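Local coordinates for CdnC (PDB 7MGV), which probably uses ATP to close omega-ester macrocycles in a ribosomally made precursor peptide, as an ATP-grasp ligase of graspetide biosynthesis, at residues E150-A155 against Q225-I230; I303-P306 against Y310-I313; L236-V241 against F284-L289; R143-K148 against I315-E320. All blocks are in the same frame, centred on the assembly; numbering follows the deposited sequence.

Contact 1 (E150-A155 against Q225-I230); sequences EQLKIA and QFQKKI. With ADP (adenosine-5'-diphosphate), chain F.
A single methyl group, CD1 of Leu-152, meets two glutamine amides of strand 224-228 at once, an apolar tip set against polar groups. The site belongs to the ATP-grasp fold, in which the nucleotide lies between two antiparallel sheets; the strand and the loop after it line the adenine pocket, and helix 148-158 brings the leucine up from the opposite direction. CD1 of Leu-152 stands 3.7 Å from NE2 of Gln-225 and 4.0 Å from NE2 of Gln-227, close enough for van der Waals contact with both amide nitrogens. Gln-225 reaches this point as an extended chain, its CG anti to the backbone N (chi1 -178°). The amide of Gln-227 works in two directions. While NE2 faces the leucine and makes a weak hydrogen bond to Thr-165, OE1 accepts from N6 of ADP at 2.9 Å and is also bonded to NZ of Lys-187, a second donor that helps to fix the rotation of the amide. N6 has its own second acceptor, the backbone O of Lys-228, at 2.9 Å, and this bond is more bent, with an N-H...O angle of 147°. A leucine in place of Gln-227 would probably leave the adenine amino group with one acceptor fewer and Lys-187 without this oxygen. Adenine is read along its N6 and N1 edge by one side chain and the backbone, the pattern closing where the backbone N of Ile-230 donates to ADP N1 at 2.7 Å, with an angle of 166° at the hydrogen.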
# COMPACT_ATOMS: atom_id res chain seq x y z
N GLU A 150 -4.17 -13.33 -0.67
CA GLU A 150 -3.98 -13.49 0.76
C GLU A 150 -5.31 -13.66 1.48
O GLU A 150 -5.40 -14.40 2.46
CB GLU A 150 -3.20 -12.31 1.35
CG GLU A 150 -2.71 -12.59 2.76
CD GLU A 150 -2.30 -11.34 3.52
OE1 GLU A 150 -2.79 -10.24 3.18
OE2 GLU A 150 -1.50 -11.46 4.47
N GLN A 151 -6.36 -12.97 1.02
CA GLN A 151 -7.68 -13.17 1.59
C GLN A 151 -8.09 -14.63 1.49
O GLN A 151 -8.52 -15.24 2.48
CB GLN A 151 -8.72 -12.29 0.89
CG GLN A 151 -8.57 -10.81 1.13
CD GLN A 151 -9.56 -10.00 0.32
OE1 GLN A 151 -10.63 -10.50 -0.04
NE2 GLN A 151 -9.22 -8.75 0.03
N LEU A 152 -7.96 -15.22 0.30
CA LEU A 152 -8.36 -16.61 0.11
C LEU A 152 -7.50 -17.55 0.94
O LEU A 152 -8.02 -18.48 1.57
CB LEU A 152 -8.31 -16.97 -1.37
CG LEU A 152 -9.36 -16.27 -2.24
CD1 LEU A 152 -9.19 -16.61 -3.71
CD2 LEU A 152 -10.76 -16.61 -1.76
N LYS A 153 -6.18 -17.32 0.97
CA LYS A 153 -5.30 -18.20 1.73
C LYS A 153 -5.61 -18.13 3.23
O LYS A 153 -5.69 -19.17 3.90
CB LYS A 153 -3.84 -17.82 1.47
CG LYS A 153 -3.34 -18.25 0.10
CD LYS A 153 -1.92 -17.77 -0.17
CE LYS A 153 -1.40 -18.32 -1.49
NZ LYS A 153 -0.06 -17.78 -1.84
N ILE A 154 -5.81 -16.93 3.76
CA ILE A 154 -6.11 -16.77 5.18
C ILE A 154 -7.46 -17.40 5.51
O ILE A 154 -7.60 -18.09 6.52
CB ILE A 154 -6.05 -15.29 5.58
CG1 ILE A 154 -4.60 -14.80 5.63
CG2 ILE A 154 -6.74 -15.06 6.91
CD1 ILE A 154 -4.45 -13.39 6.15
N ALA A 155 -8.47 -17.18 4.66
CA ALA A 155 -9.78 -17.77 4.91
C ALA A 155 -9.71 -19.29 4.89
O ALA A 155 -10.36 -19.95 5.70
CB ALA A 155 -10.79 -17.26 3.88
N GLN A 225 -8.51 -14.28 -12.74
CA GLN A 225 -8.81 -15.13 -11.60
C GLN A 225 -9.97 -16.04 -11.97
O GLN A 225 -11.11 -15.57 -12.12
CB GLN A 225 -9.14 -14.27 -10.38
CG GLN A 225 -9.43 -15.02 -9.11
CD GLN A 225 -9.62 -14.09 -7.92
OE1 GLN A 225 -9.52 -12.87 -8.06
NE2 GLN A 225 -9.90 -14.66 -6.76
N PHE A 226 -9.70 -17.33 -12.15
CA PHE A 226 -10.71 -18.32 -12.45
C PHE A 226 -11.16 -19.01 -11.17
O PHE A 226 -10.36 -19.24 -10.25
CB PHE A 226 -10.18 -19.36 -13.44
CG PHE A 226 -9.80 -18.78 -14.77
CD1 PHE A 226 -8.54 -18.23 -14.97
CD2 PHE A 226 -10.69 -18.78 -15.82
CE1 PHE A 226 -8.18 -17.70 -16.19
CE2 PHE A 226 -10.34 -18.24 -17.05
CZ PHE A 226 -9.09 -17.71 -17.23
N GLN A 227 -12.44 -19.35 -11.11
CA GLN A 227 -12.99 -19.97 -9.91
C GLN A 227 -14.09 -20.94 -10.30
O GLN A 227 -14.85 -20.70 -11.23
CB GLN A 227 -13.55 -18.92 -8.95
CG GLN A 227 -12.65 -18.61 -7.77
CD GLN A 227 -13.30 -17.68 -6.77
OE1 GLN A 227 -14.40 -17.17 -7.01
NE2 GLN A 227 -12.62 -17.44 -5.66
N LYS A 228 -14.16 -22.06 -9.57
CA LYS A 228 -15.29 -22.96 -9.71
C LYS A 228 -16.58 -22.20 -9.39
O LYS A 228 -16.66 -21.48 -8.39
CB LYS A 228 -15.14 -24.16 -8.77
CG LYS A 228 -16.36 -25.05 -8.70
CD LYS A 228 -16.11 -26.40 -9.37
CE LYS A 228 -17.38 -27.23 -9.44
NZ LYS A 228 -18.38 -26.61 -10.36
N LYS A 229 -17.57 -22.34 -10.26
CA LYS A 229 -18.84 -21.65 -10.06
C LYS A 229 -19.62 -22.33 -8.95
O LYS A 229 -19.97 -23.51 -9.06
CB LYS A 229 -19.66 -21.62 -11.35
CG LYS A 229 -20.93 -20.78 -11.22
CD LYS A 229 -21.77 -20.81 -12.49
CE LYS A 229 -22.97 -21.73 -12.33
NZ LYS A 229 -24.24 -20.96 -12.27
N ILE A 230 -19.89 -21.58 -7.88
CA ILE A 230 -20.73 -22.05 -6.79
C ILE A 230 -22.18 -21.73 -7.15
O ILE A 230 -22.53 -20.57 -7.36
CB ILE A 230 -20.33 -21.41 -5.46
CG1 ILE A 230 -18.82 -21.43 -5.28
CG2 ILE A 230 -21.02 -22.12 -4.30
CD1 ILE A 230 -18.21 -22.82 -5.32
PB ADP F . -21.36 -6.62 -8.74
O1B ADP F . -20.48 -7.22 -7.66
O2B ADP F . -20.99 -5.21 -9.12
O3B ADP F . -22.84 -6.86 -8.53
PA ADP F . -19.62 -8.29 -10.11
O1A ADP F . -18.52 -7.46 -9.50
O2A ADP F . -19.46 -8.89 -11.49
O3A ADP F . -21.02 -7.50 -10.04
O5' ADP F . -19.96 -9.47 -9.08
C5' ADP F . -19.36 -10.75 -9.20
C4' ADP F . -20.47 -11.77 -9.00
O4' ADP F . -19.99 -13.08 -9.30
C3' ADP F . -20.98 -11.78 -7.56
O3' ADP F . -22.36 -11.40 -7.54
C2' ADP F . -20.84 -13.21 -7.09
O2' ADP F . -22.08 -13.68 -6.56
C1' ADP F . -20.45 -14.01 -8.33
N9 ADP F . -19.37 -14.96 -8.00
C8 ADP F . -18.14 -14.63 -7.56
N7 ADP F . -17.38 -15.74 -7.35
C5 ADP F . -18.15 -16.80 -7.67
C6 ADP F . -17.97 -18.27 -7.68
N6 ADP F . -16.80 -18.84 -7.30
N1 ADP F . -19.02 -19.02 -8.08
C2 ADP F . -20.19 -18.47 -8.45
N3 ADP F . -20.42 -17.15 -8.47
C4 ADP F . -19.45 -16.28 -8.09

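Contact 2 (I303-P306 against Y310-I313); sequences IVSP and YYFI. With ADP (adenosine-5'-diphosphate), chain F.
Val-304 lays its CG2 methyl over one face of the Tyr-310 ring, a CH-pi contact in which the carbon stands 3.8 Å from the ring centroid and is offset toward the rim, nearest to CE2. The two side chains run side by side in the same direction, as directly opposed residues of an antiparallel beta hairpin do; theirs is a non-hydrogen-bonded pair. Next to it comes the hydrogen-bonded pair Ile-303 and Tyr-311, whose backbones exchange two bonds: Ile-303 N donates to Tyr-311 O at 2.9 Å, in the carbonyl plane, and Tyr-311 N returns a bond to Ile-303 O at 2.9 Å, the donor tilted 23° from the Ile-303 carbonyl plane. The face of the sheet that carries Ile-303 is turned to the nucleotide. With CG1 anti to its carbonyl carbon (chi1 -61°) and the chain then extended, Ile-303 sends CD1 to the adenine, 3.8 Å from C4 of ADP. Ile-313 crosses it obliquely, the CD1 of Ile-303 lying 3.8 Å from the CD1 of Ile-313, while CG2 of Ile-313 comes 4.1 Å from N7 of ADP. An alanine at Ile-313 would probably open a gap beside the Ile-303 tip, leaving that methyl freer to turn beside the base. The hairpin forms one margin of the antiparallel sheet, with strand 310-316 outermost within this chain; strand 234-241 flanks strand 297-304 on its other side, and helix 280-293 packs against Tyr-310 and Phe-312 on the face away from ADP.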
# COMPACT_ATOMS: atom_id res chain seq x y z
N ILE A 303 -21.35 -17.20 -0.39
CA ILE A 303 -22.35 -17.91 -1.19
C ILE A 303 -22.68 -19.21 -0.48
O ILE A 303 -21.78 -19.97 -0.10
CB ILE A 303 -21.86 -18.18 -2.62
CG1 ILE A 303 -21.56 -16.87 -3.35
CG2 ILE A 303 -22.89 -18.99 -3.39
CD1 ILE A 303 -20.97 -17.06 -4.73
N VAL A 304 -23.97 -19.48 -0.30
CA VAL A 304 -24.44 -20.74 0.26
C VAL A 304 -24.96 -21.59 -0.89
O VAL A 304 -25.92 -21.21 -1.57
CB VAL A 304 -25.52 -20.52 1.32
CG1 VAL A 304 -25.90 -21.85 1.97
CG2 VAL A 304 -25.04 -19.54 2.37
N SER A 305 -24.31 -22.73 -1.11
CA SER A 305 -24.61 -23.62 -2.21
C SER A 305 -25.91 -24.39 -1.93
O SER A 305 -26.45 -24.32 -0.83
CB SER A 305 -23.44 -24.58 -2.44
OG SER A 305 -23.51 -25.68 -1.54
N PRO A 306 -26.43 -25.12 -2.92
CA PRO A 306 -27.60 -25.97 -2.64
C PRO A 306 -27.37 -27.00 -1.55
O PRO A 306 -28.32 -27.38 -0.85
CB PRO A 306 -27.88 -26.64 -4.00
CG PRO A 306 -27.35 -25.67 -5.00
CD PRO A 306 -26.14 -25.06 -4.37
N TYR A 310 -21.13 -23.11 3.23
CA TYR A 310 -20.85 -21.68 3.16
C TYR A 310 -19.49 -21.47 2.50
O TYR A 310 -18.48 -22.02 2.95
CB TYR A 310 -20.88 -21.06 4.56
CG TYR A 310 -22.28 -20.94 5.14
CD1 TYR A 310 -23.01 -22.08 5.48
CD2 TYR A 310 -22.87 -19.70 5.34
CE1 TYR A 310 -24.29 -21.97 6.00
CE2 TYR A 310 -24.14 -19.59 5.87
CZ TYR A 310 -24.84 -20.73 6.19
OH TYR A 310 -26.11 -20.62 6.72
N TYR A 311 -19.47 -20.66 1.45
CA TYR A 311 -18.26 -20.37 0.69
C TYR A 311 -17.89 -18.90 0.89
O TYR A 311 -18.70 -18.01 0.58
CB TYR A 311 -18.45 -20.67 -0.79
CG TYR A 311 -18.38 -22.13 -1.16
CD1 TYR A 311 -19.48 -22.97 -0.96
CD2 TYR A 311 -17.23 -22.68 -1.71
CE1 TYR A 311 -19.42 -24.31 -1.30
CE2 TYR A 311 -17.17 -24.02 -2.04
CZ TYR A 311 -18.26 -24.83 -1.84
OH TYR A 311 -18.21 -26.16 -2.17
N PHE A 312 -16.69 -18.66 1.40
CA PHE A 312 -16.13 -17.32 1.45
C PHE A 312 -15.72 -16.90 0.05
O PHE A 312 -15.15 -17.68 -0.71
CB PHE A 312 -14.92 -17.32 2.40
CG PHE A 312 -14.18 -16.01 2.46
CD1 PHE A 312 -13.13 -15.74 1.59
CD2 PHE A 312 -14.51 -15.06 3.41
CE1 PHE A 312 -12.45 -14.54 1.66
CE2 PHE A 312 -13.83 -13.86 3.49
CZ PHE A 312 -12.79 -13.60 2.61
N ILE A 313 -16.01 -15.64 -0.30
CA ILE A 313 -15.68 -15.10 -1.61
C ILE A 313 -14.59 -14.03 -1.52
O ILE A 313 -13.56 -14.12 -2.18
CB ILE A 313 -16.94 -14.55 -2.31
CG1 ILE A 313 -18.01 -15.64 -2.40
CG2 ILE A 313 -16.60 -14.03 -3.70
CD1 ILE A 313 -17.54 -16.91 -3.08
PB ADP F . -21.36 -6.62 -8.74
O1B ADP F . -20.48 -7.22 -7.66
O2B ADP F . -20.99 -5.21 -9.12
O3B ADP F . -22.84 -6.86 -8.53
PA ADP F . -19.62 -8.29 -10.11
O1A ADP F . -18.52 -7.46 -9.50
O2A ADP F . -19.46 -8.89 -11.49
O3A ADP F . -21.02 -7.50 -10.04
O5' ADP F . -19.96 -9.47 -9.08
C5' ADP F . -19.36 -10.75 -9.20
C4' ADP F . -20.47 -11.77 -9.00
O4' ADP F . -19.99 -13.08 -9.30
C3' ADP F . -20.98 -11.78 -7.56
O3' ADP F . -22.36 -11.40 -7.54
C2' ADP F . -20.84 -13.21 -7.09
O2' ADP F . -22.08 -13.68 -6.56
C1' ADP F . -20.45 -14.01 -8.33
N9 ADP F . -19.37 -14.96 -8.00
C8 ADP F . -18.14 -14.63 -7.56
N7 ADP F . -17.38 -15.74 -7.35
C5 ADP F . -18.15 -16.80 -7.67
C6 ADP F . -17.97 -18.27 -7.68
N6 ADP F . -16.80 -18.84 -7.30
N1 ADP F . -19.02 -19.02 -8.08
C2 ADP F . -20.19 -18.47 -8.45
N3 ADP F . -20.42 -17.15 -8.47
C4 ADP F . -19.45 -16.28 -8.09

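Contact 3 (L236-V241 against F284-L289)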
# COMPACT_ATOMS: atom_id res chain seq x y z
N LEU A 236 -24.80 -13.88 0.63
CA LEU A 236 -24.65 -13.29 1.96
C LEU A 236 -23.70 -12.10 1.91
O LEU A 236 -22.61 -12.19 1.32
CB LEU A 236 -24.12 -14.31 2.97
CG LEU A 236 -24.94 -15.57 3.25
CD1 LEU A 236 -24.17 -16.50 4.17
CD2 LEU A 236 -26.28 -15.21 3.87
N ARG A 237 -24.11 -11.01 2.55
CA ARG A 237 -23.24 -9.88 2.85
C ARG A 237 -23.16 -9.74 4.36
O ARG A 237 -24.19 -9.61 5.03
CB ARG A 237 -23.76 -8.58 2.24
CG ARG A 237 -24.01 -8.63 0.74
CD ARG A 237 -22.80 -8.17 -0.04
NE ARG A 237 -22.68 -8.86 -1.32
CZ ARG A 237 -22.82 -8.28 -2.51
NH1 ARG A 237 -23.07 -6.98 -2.59
NH2 ARG A 237 -22.69 -8.99 -3.62
N ILE A 238 -21.95 -9.75 4.90
CA ILE A 238 -21.74 -9.68 6.35
C ILE A 238 -20.91 -8.44 6.64
O ILE A 238 -19.74 -8.35 6.25
CB ILE A 238 -21.06 -10.94 6.89
CG1 ILE A 238 -21.86 -12.18 6.51
CG2 ILE A 238 -20.91 -10.85 8.40
CD1 ILE A 238 -21.10 -13.48 6.65
N THR A 239 -21.52 -7.47 7.32
CA THR A 239 -20.82 -6.28 7.79
C THR A 239 -20.40 -6.50 9.23
O THR A 239 -21.23 -6.80 10.09
CB THR A 239 -21.71 -5.04 7.67
OG1 THR A 239 -22.37 -5.04 6.39
CG2 THR A 239 -20.87 -3.77 7.79
N VAL A 240 -19.11 -6.35 9.50
CA VAL A 240 -18.55 -6.54 10.83
C VAL A 240 -17.98 -5.21 11.29
O VAL A 240 -17.10 -4.64 10.63
CB VAL A 240 -17.46 -7.63 10.85
CG1 VAL A 240 -17.16 -8.04 12.28
CG2 VAL A 240 -17.91 -8.81 10.02
N VAL A 241 -18.48 -4.72 12.42
CA VAL A 241 -17.98 -3.51 13.08
C VAL A 241 -17.50 -3.95 14.46
O VAL A 241 -18.32 -4.17 15.37
CB VAL A 241 -19.05 -2.42 13.18
CG1 VAL A 241 -18.45 -1.15 13.76
CG2 VAL A 241 -19.68 -2.15 11.82
N PHE A 284 -18.13 -17.20 14.18
CA PHE A 284 -16.85 -17.37 14.86
C PHE A 284 -15.69 -17.19 13.89
O PHE A 284 -14.72 -16.48 14.18
CB PHE A 284 -16.80 -18.75 15.52
CG PHE A 284 -15.51 -19.03 16.26
CD1 PHE A 284 -15.36 -18.67 17.58
CD2 PHE A 284 -14.46 -19.67 15.62
CE1 PHE A 284 -14.19 -18.94 18.26
CE2 PHE A 284 -13.28 -19.93 16.29
CZ PHE A 284 -13.14 -19.57 17.61
N MET A 285 -15.79 -17.82 12.71
CA MET A 285 -14.70 -17.72 11.74
C MET A 285 -14.61 -16.33 11.12
O MET A 285 -13.52 -15.88 10.77
CB MET A 285 -14.87 -18.80 10.67
CG MET A 285 -14.50 -20.19 11.16
SD MET A 285 -14.42 -21.42 9.85
CE MET A 285 -16.15 -21.54 9.39
N ILE A 286 -15.74 -15.63 10.99
CA ILE A 286 -15.71 -14.25 10.51
C ILE A 286 -14.96 -13.36 11.50
O ILE A 286 -14.08 -12.56 11.12
CB ILE A 286 -17.15 -13.74 10.27
CG1 ILE A 286 -17.79 -14.46 9.09
CG2 ILE A 286 -17.14 -12.24 10.05
CD1 ILE A 286 -17.41 -13.91 7.74
N LEU A 287 -15.32 -13.47 12.78
CA LEU A 287 -14.62 -12.71 13.81
C LEU A 287 -13.14 -13.08 13.85
O LEU A 287 -12.28 -12.21 14.05
CB LEU A 287 -15.27 -12.94 15.17
CG LEU A 287 -16.66 -12.31 15.35
CD1 LEU A 287 -17.33 -12.84 16.60
CD2 LEU A 287 -16.56 -10.79 15.39
N GLU A 288 -12.82 -14.36 13.62
CA GLU A 288 -11.42 -14.77 13.59
C GLU A 288 -10.69 -14.19 12.38
O GLU A 288 -9.50 -13.88 12.48
CB GLU A 288 -11.32 -16.29 13.58
CG GLU A 288 -9.91 -16.81 13.70
CD GLU A 288 -9.86 -18.30 13.99
OE1 GLU A 288 -8.76 -18.89 13.89
OE2 GLU A 288 -10.92 -18.88 14.30
N LEU A 289 -11.38 -14.04 11.25
CA LEU A 289 -10.76 -13.40 10.09
C LEU A 289 -10.41 -11.95 10.40
O LEU A 289 -9.29 -11.49 10.13
CB LEU A 289 -11.71 -13.48 8.89
CG LEU A 289 -11.30 -12.76 7.60
CD1 LEU A 289 -10.08 -13.43 6.97
CD2 LEU A 289 -12.46 -12.72 6.62
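With chi1 at -68° and chi2 at -82°, Ile-286 splits its two branches between two residues of the strand: CG2 goes to Val-240 and CD1 to Ile-238. Ile-238 answers with CG1 anti to its carbonyl carbon and the chain extended beyond it, which carries CD1 out from the strand toward the helix. The tighter of these meetings joins CG2 of Val-240 to CG2 of Ile-286 at 3.5 Å, the other joins CD1 of Ile-238 to CD1 of Ile-286 at 3.9 Å. The second methyl of Val-240 is used as well, since CG1 lies 4.2 Å from CD2 of Leu-287. This is helix-on-sheet packing made wholly of apolar contacts: Ile-238 and Val-240, two residues apart on the strand, point to the same side of the sheet, and Ile-286 sets its branches against both. The axes of the two segments run 10.1 Å apart at their closest and cross at -54°, so the helix passes over the strand at a steep slant, and one turn of it supplies the residues that touch. Nearby, Ile-300 of strand 297-304 packs on both Val-240 and Ile-286, extending the hydrophobic layer across the sheet. Helix 280-293 thus lies over strands 234-241 and 297-304, while helix 148-158 touches it through Met-285, Glu-288 and Leu-289, and helix 332-341 packs on Val-241, whose side chain leaves the opposite face of the strand.

Contact 4 (R143-K148 against I315-E320)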
# COMPACT_ATOMS: atom_id res chain seq x y z
N ARG A 143 -3.91 -1.31 1.64
CA ARG A 143 -3.03 -1.88 0.63
C ARG A 143 -2.82 -3.37 0.86
O ARG A 143 -2.76 -4.15 -0.10
CB ARG A 143 -1.69 -1.14 0.63
CG ARG A 143 -0.69 -1.68 -0.38
CD ARG A 143 -1.25 -1.68 -1.80
NE ARG A 143 -0.34 -2.32 -2.74
CZ ARG A 143 0.66 -1.69 -3.36
NH1 ARG A 143 0.87 -0.40 -3.14
NH2 ARG A 143 1.44 -2.36 -4.20
N ARG A 144 -2.71 -3.79 2.13
CA ARG A 144 -2.61 -5.22 2.42
C ARG A 144 -3.88 -5.95 2.02
O ARG A 144 -3.82 -7.07 1.50
CB ARG A 144 -2.33 -5.44 3.91
CG ARG A 144 -2.01 -6.90 4.22
CD ARG A 144 -2.20 -7.26 5.68
NE ARG A 144 -2.09 -8.70 5.88
CZ ARG A 144 -2.09 -9.30 7.06
NH1 ARG A 144 -2.17 -8.59 8.18
NH2 ARG A 144 -1.98 -10.62 7.13
N LEU A 145 -5.05 -5.33 2.24
CA LEU A 145 -6.30 -5.99 1.89
C LEU A 145 -6.55 -6.04 0.39
O LEU A 145 -7.47 -6.74 -0.05
CB LEU A 145 -7.47 -5.30 2.59
CG LEU A 145 -7.95 -5.98 3.88
CD1 LEU A 145 -8.29 -7.44 3.61
CD2 LEU A 145 -6.90 -5.86 4.97
N ASP A 146 -5.76 -5.32 -0.42
CA ASP A 146 -5.90 -5.40 -1.87
C ASP A 146 -5.49 -6.76 -2.41
O ASP A 146 -5.83 -7.09 -3.56
CB ASP A 146 -5.07 -4.31 -2.55
CG ASP A 146 -5.70 -2.93 -2.42
OD1 ASP A 146 -6.95 -2.85 -2.34
OD2 ASP A 146 -4.95 -1.93 -2.40
N SER A 147 -4.78 -7.57 -1.62
CA SER A 147 -4.31 -8.89 -2.05
C SER A 147 -5.44 -9.89 -1.83
O SER A 147 -5.62 -10.43 -0.73
CB SER A 147 -3.05 -9.27 -1.28
OG SER A 147 -2.74 -10.64 -1.47
N LYS A 148 -6.21 -10.15 -2.88
CA LYS A 148 -7.28 -11.14 -2.78
C LYS A 148 -6.72 -12.54 -2.57
O LYS A 148 -7.37 -13.39 -1.94
CB LYS A 148 -8.16 -11.09 -4.04
CG LYS A 148 -9.02 -9.84 -4.13
CD LYS A 148 -9.56 -9.65 -5.54
CE LYS A 148 -10.81 -8.78 -5.53
NZ LYS A 148 -10.62 -7.53 -4.74
N ILE A 315 -13.35 -10.32 1.23
CA ILE A 315 -13.62 -9.33 2.26
C ILE A 315 -13.18 -7.97 1.73
O ILE A 315 -12.06 -7.84 1.22
CB ILE A 315 -12.92 -9.67 3.58
CG1 ILE A 315 -12.99 -8.49 4.55
CG2 ILE A 315 -11.47 -10.08 3.34
CD1 ILE A 315 -12.57 -8.84 5.96
N ASN A 316 -14.06 -6.98 1.83
CA ASN A 316 -13.76 -5.62 1.38
C ASN A 316 -13.59 -4.75 2.61
O ASN A 316 -14.54 -4.53 3.37
CB ASN A 316 -14.87 -5.09 0.47
CG ASN A 316 -14.49 -3.79 -0.21
OD1 ASN A 316 -13.39 -3.27 -0.02
ND2 ASN A 316 -15.41 -3.25 -1.01
N ALA A 317 -12.37 -4.25 2.81
CA ALA A 317 -12.09 -3.39 3.95
C ALA A 317 -12.77 -2.03 3.83
O ALA A 317 -12.97 -1.36 4.85
CB ALA A 317 -10.58 -3.20 4.12
N ALA A 318 -13.13 -1.62 2.62
CA ALA A 318 -13.77 -0.33 2.38
C ALA A 318 -15.19 -0.48 1.84
O ALA A 318 -15.70 0.44 1.19
CB ALA A 318 -12.93 0.53 1.43
N GLY A 319 -15.82 -1.62 2.07
CA GLY A 319 -17.15 -1.85 1.52
C GLY A 319 -18.18 -0.91 2.13
O GLY A 319 -18.15 -0.60 3.32
N GLU A 320 -19.08 -0.43 1.27
CA GLU A 320 -20.16 0.43 1.74
C GLU A 320 -21.17 -0.37 2.55
O GLU A 320 -21.32 -1.58 2.39
CB GLU A 320 -20.85 1.11 0.56
CG GLU A 320 -20.66 2.63 0.52
CD GLU A 320 -21.29 3.34 1.71
OE1 GLU A 320 -22.19 2.76 2.35
OE2 GLU A 320 -20.88 4.48 2.00
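A type I beta turn from Asn-316 to Gly-319, which follows on from the hairpin strand 310-316, meets helix 139-145 through Leu-145. CG of Leu-145 lies 3.8 Å from CB of Ala-317, and its CB also touches that methyl, so the alanine sits alongside the base of the leucine side chain. The branch carrying CD1 crosses to the strand, 4.1 Å from CG2 of Ile-315. An Asx turn overlaps the beta turn: OD1 of Asn-316 accepts from the backbone N of Ala-318 at 3.1 Å; the donor lies well above the carbonyl plane, 63° out of it. A weak bond from Gly-319 N to Asn-316 O accompanies it. Polar clasps frame this apolar patch: Gln-151 bonds to Leu-145 O through NE2 and to Ile-315 N through OE1, bridging the two segments from the next helix. Ser-147, the N-cap of that helix, also bonds to Gly-126 of the second subunit. The direct contact is small and apolar, made of carbon-to-carbon packing, whereas the Gln-151 amide serves a backbone acceptor of one segment and a backbone donor of the other, so this polar link between them runs through a third element.

From the N terminus the chain first enters contact 4 at 143-148, and the long loop begun there closes only at 315-320, enclosing the other three. Just beyond its opening, helix 148-158 opens contact 1, which closes at 225-230, on the antiparallel sheet running from strand 165-168 to strand 193-196. Contact 3 then follows in series, from strand 234-241 to helix 280-293, and contact 2 comes last as a short hairpin ending just before contact 4 closes. None of them cross. Contacts 1 and 2 meet at the same ADP, whereas contacts 2, 3 and 4 share one sheet, and Leu-289 of contact 3 touches Ile-154, Phe-312 and Ile-315, one residue from each of the other contacts.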